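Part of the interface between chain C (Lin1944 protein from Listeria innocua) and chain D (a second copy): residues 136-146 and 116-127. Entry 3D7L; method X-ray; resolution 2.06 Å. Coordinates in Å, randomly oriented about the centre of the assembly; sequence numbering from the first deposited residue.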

# COMPACT_ATOMS: atom_id res chain seq x y z
N THR C 136 1.62 -6.01 1.81
CA THR C 136 2.70 -6.39 2.74
C THR C 136 2.50 -5.78 4.14
O THR C 136 2.54 -6.49 5.16
CB THR C 136 4.12 -6.01 2.19
OG1 THR C 136 4.30 -6.58 0.89
CG2 THR C 136 5.24 -6.54 3.09
N ALA C 137 2.33 -4.46 4.17
CA ALA C 137 2.15 -3.70 5.42
C ALA C 137 0.85 -4.04 6.19
O ALA C 137 0.87 -4.16 7.43
CB ALA C 137 2.24 -2.20 5.14
N PHE C 138 -0.28 -4.14 5.46
CA PHE C 138 -1.56 -4.57 6.03
C PHE C 138 -1.42 -5.91 6.76
O PHE C 138 -1.95 -6.05 7.86
CB PHE C 138 -2.68 -4.69 4.98
CG PHE C 138 -3.94 -5.36 5.53
CD1 PHE C 138 -4.84 -4.64 6.32
CD2 PHE C 138 -4.17 -6.71 5.35
CE1 PHE C 138 -5.97 -5.26 6.88
CE2 PHE C 138 -5.31 -7.34 5.88
CZ PHE C 138 -6.21 -6.62 6.64
N ALA C 139 -0.75 -6.88 6.14
CA ALA C 139 -0.51 -8.21 6.74
C ALA C 139 0.40 -8.17 7.94
O ALA C 139 0.18 -8.89 8.93
CB ALA C 139 0.03 -9.18 5.73
N LYS C 140 1.44 -7.33 7.87
CA LYS C 140 2.36 -7.21 9.00
C LYS C 140 1.59 -6.71 10.25
O LYS C 140 1.76 -7.24 11.35
CB LYS C 140 3.53 -6.27 8.68
CG LYS C 140 4.61 -6.31 9.77
CD LYS C 140 5.60 -5.19 9.66
CE LYS C 140 6.89 -5.43 10.47
NZ LYS C 140 6.76 -6.31 11.68
N SER C 141 0.76 -5.69 10.04
CA SER C 141 -0.06 -5.09 11.08
C SER C 141 -1.21 -6.00 11.51
O SER C 141 -1.43 -6.16 12.71
CB SER C 141 -0.65 -3.78 10.57
OG SER C 141 -1.04 -2.93 11.63
N ALA C 142 -1.94 -6.56 10.56
CA ALA C 142 -3.08 -7.43 10.89
C ALA C 142 -2.66 -8.63 11.74
O ALA C 142 -3.41 -9.05 12.62
CB ALA C 142 -3.81 -7.90 9.63
N ALA C 143 -1.46 -9.17 11.51
CA ALA C 143 -0.91 -10.31 12.32
C ALA C 143 -1.02 -10.10 13.83
O ALA C 143 -1.28 -11.05 14.56
CB ALA C 143 0.53 -10.57 11.97
N ILE C 144 -0.82 -8.88 14.31
CA ILE C 144 -0.90 -8.66 15.76
C ILE C 144 -2.34 -8.67 16.34
O ILE C 144 -2.51 -8.73 17.56
CB ILE C 144 -0.06 -7.46 16.26
CG1 ILE C 144 -0.73 -6.12 15.92
CG2 ILE C 144 1.38 -7.59 15.73
CD1 ILE C 144 -0.12 -4.91 16.58
N GLU C 145 -3.36 -8.62 15.48
CA GLU C 145 -4.75 -8.47 15.88
C GLU C 145 -5.64 -9.66 15.55
O GLU C 145 -6.83 -9.65 15.85
CB GLU C 145 -5.38 -7.25 15.20
CG GLU C 145 -4.99 -5.93 15.81
CD GLU C 145 -5.89 -4.78 15.39
OE1 GLU C 145 -5.39 -3.91 14.66
OE2 GLU C 145 -7.08 -4.77 15.80
N MSE C 146 -5.08 -10.69 14.94
CA MSE C 146 -5.87 -11.87 14.58
C MSE C 146 -6.39 -12.63 15.80
O MSE C 146 -5.61 -12.98 16.69
CB MSE C 146 -5.05 -12.81 13.69
CG MSE C 146 -4.79 -12.27 12.31
SE MSE C 146 -6.44 -12.30 11.24
CE MSE C 146 -5.83 -11.22 9.76
N ILE D 116 5.17 5.31 11.08
CA ILE D 116 5.74 4.15 11.75
C ILE D 116 4.76 2.95 11.85
O ILE D 116 5.18 1.83 12.05
CB ILE D 116 6.23 4.52 13.19
CG1 ILE D 116 7.29 3.51 13.70
CG2 ILE D 116 5.05 4.73 14.12
CD1 ILE D 116 7.91 3.85 15.01
N MSE D 117 3.47 3.18 11.70
CA MSE D 117 2.52 2.08 11.88
C MSE D 117 2.69 0.94 10.87
O MSE D 117 2.31 -0.19 11.16
CB MSE D 117 1.09 2.57 11.89
CG MSE D 117 0.71 3.08 13.24
SE MSE D 117 -1.16 3.58 13.26
CE MSE D 117 -0.96 5.47 12.93
N MSE D 118 3.25 1.24 9.70
CA MSE D 118 3.61 0.19 8.74
C MSE D 118 4.79 -0.70 9.16
O MSE D 118 4.95 -1.79 8.62
CB MSE D 118 3.90 0.81 7.38
CG MSE D 118 5.18 1.67 7.38
SE MSE D 118 5.68 2.24 5.59
CE MSE D 118 7.14 3.43 6.04
N GLU D 119 5.63 -0.24 10.10
CA GLU D 119 6.88 -0.95 10.49
C GLU D 119 6.89 -1.45 11.93
O GLU D 119 7.56 -2.43 12.25
CB GLU D 119 8.11 -0.05 10.32
CG GLU D 119 8.17 0.68 8.99
CD GLU D 119 9.61 0.89 8.45
OE1 GLU D 119 10.35 -0.12 8.35
OE2 GLU D 119 9.97 2.06 8.12
N ASP D 120 6.16 -0.76 12.81
CA ASP D 120 6.13 -1.06 14.25
C ASP D 120 4.66 -1.03 14.62
O ASP D 120 4.18 -0.03 15.19
CB ASP D 120 6.89 0.06 14.98
CG ASP D 120 7.24 -0.29 16.41
OD1 ASP D 120 6.66 -1.24 17.01
OD2 ASP D 120 8.11 0.42 16.95
N PRO D 121 3.91 -2.10 14.25
CA PRO D 121 2.45 -1.98 14.23
C PRO D 121 1.78 -1.93 15.59
O PRO D 121 2.32 -2.45 16.59
CB PRO D 121 2.01 -3.24 13.47
CG PRO D 121 3.11 -4.22 13.67
CD PRO D 121 4.38 -3.42 13.78
N ILE D 122 0.59 -1.31 15.62
CA ILE D 122 -0.22 -1.25 16.84
C ILE D 122 -1.65 -1.75 16.58
O ILE D 122 -2.12 -1.80 15.43
CB ILE D 122 -0.27 0.20 17.41
CG1 ILE D 122 -0.86 1.15 16.36
CG2 ILE D 122 1.14 0.62 17.93
CD1 ILE D 122 -1.41 2.43 16.93
N VAL D 123 -2.34 -2.09 17.66
CA VAL D 123 -3.75 -2.45 17.56
C VAL D 123 -4.51 -1.20 17.05
O VAL D 123 -4.22 -0.07 17.47
CB VAL D 123 -4.32 -2.97 18.90
CG1 VAL D 123 -5.82 -3.22 18.79
CG2 VAL D 123 -3.57 -4.26 19.36
N GLN D 124 -5.45 -1.44 16.14
CA GLN D 124 -6.18 -0.42 15.39
C GLN D 124 -5.45 0.19 14.18
O GLN D 124 -6.03 1.00 13.43
CB GLN D 124 -6.72 0.69 16.30
CG GLN D 124 -7.67 0.15 17.34
CD GLN D 124 -8.44 1.24 18.07
OE1 GLN D 124 -8.48 1.26 19.30
NE2 GLN D 124 -9.05 2.14 17.31
N GLY D 125 -4.20 -0.22 13.98
CA GLY D 125 -3.37 0.38 12.95
C GLY D 125 -3.34 -0.26 11.57
O GLY D 125 -2.64 0.25 10.71
N ALA D 126 -4.09 -1.34 11.34
CA ALA D 126 -3.95 -2.14 10.11
C ALA D 126 -4.22 -1.35 8.83
O ALA D 126 -3.51 -1.51 7.82
CB ALA D 126 -4.84 -3.39 10.13
N SER D 127 -5.24 -0.50 8.88
CA SER D 127 -5.64 0.27 7.73
C SER D 127 -4.64 1.41 7.47
O SER D 127 -4.28 1.68 6.32
CB SER D 127 -7.05 0.78 7.95
OG SER D 127 -7.52 1.48 6.81
O HOH W 1 -0.14 -0.67 13.03
O HOH W 2 -2.99 -4.02 13.28
O HOH W 3 -6.58 -2.57 12.80

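The last turns of a helix in chain C lie against an irregular stretch of chain D, whose 3-10 segment, type II turn (D:Ile122 to D:Gly125) and new helix make an uneven surface. At C:Ala137 the methyl points toward chain D and meets only the base of D:Met118, C:Ala137 CB to D:Met118 CB 4.1 Å, because the long side chain of D:Met118 leads away; the CA atoms of these two residues are 5.3 Å apart. C:Ser141 and D:Ala126, both small, bring their CA atoms within 5.0 Å. The methyl of D:Ala126 is a low bump that meets the ring of C:Phe138, CB to CE1 3.9 Å, while D:Ala126 O lies at the ring edge, 3.7 Å from CD1.

C:Ser141 fits the hollow between D:Pro121 and D:Ala126, its OG 3.6 Å from D:Pro121 CB and 3.4 Å from D:Ala126 CA. No direct hydrogen bond forms here; instead OG binds two waters, and water 1 continues to D:Met117 O and D:Ile122 N. Farther along chain C, C:Ile144 suits its place because its long aliphatic arm reaches D:Pro121, CD1 lying 3.5 Å from D:Pro121 O and 4.1 Å from D:Pro121 CB.

C:Glu145 reaches the turn, where D:Gln124 N donates to its OE1 at 2.9 Å, a carboxylate oxygen accepting from a backbone amide of the turn. Water 3 links that same OE1 to D:Ala126 N, so one oxygen serves two backbone amides, one directly and one through water.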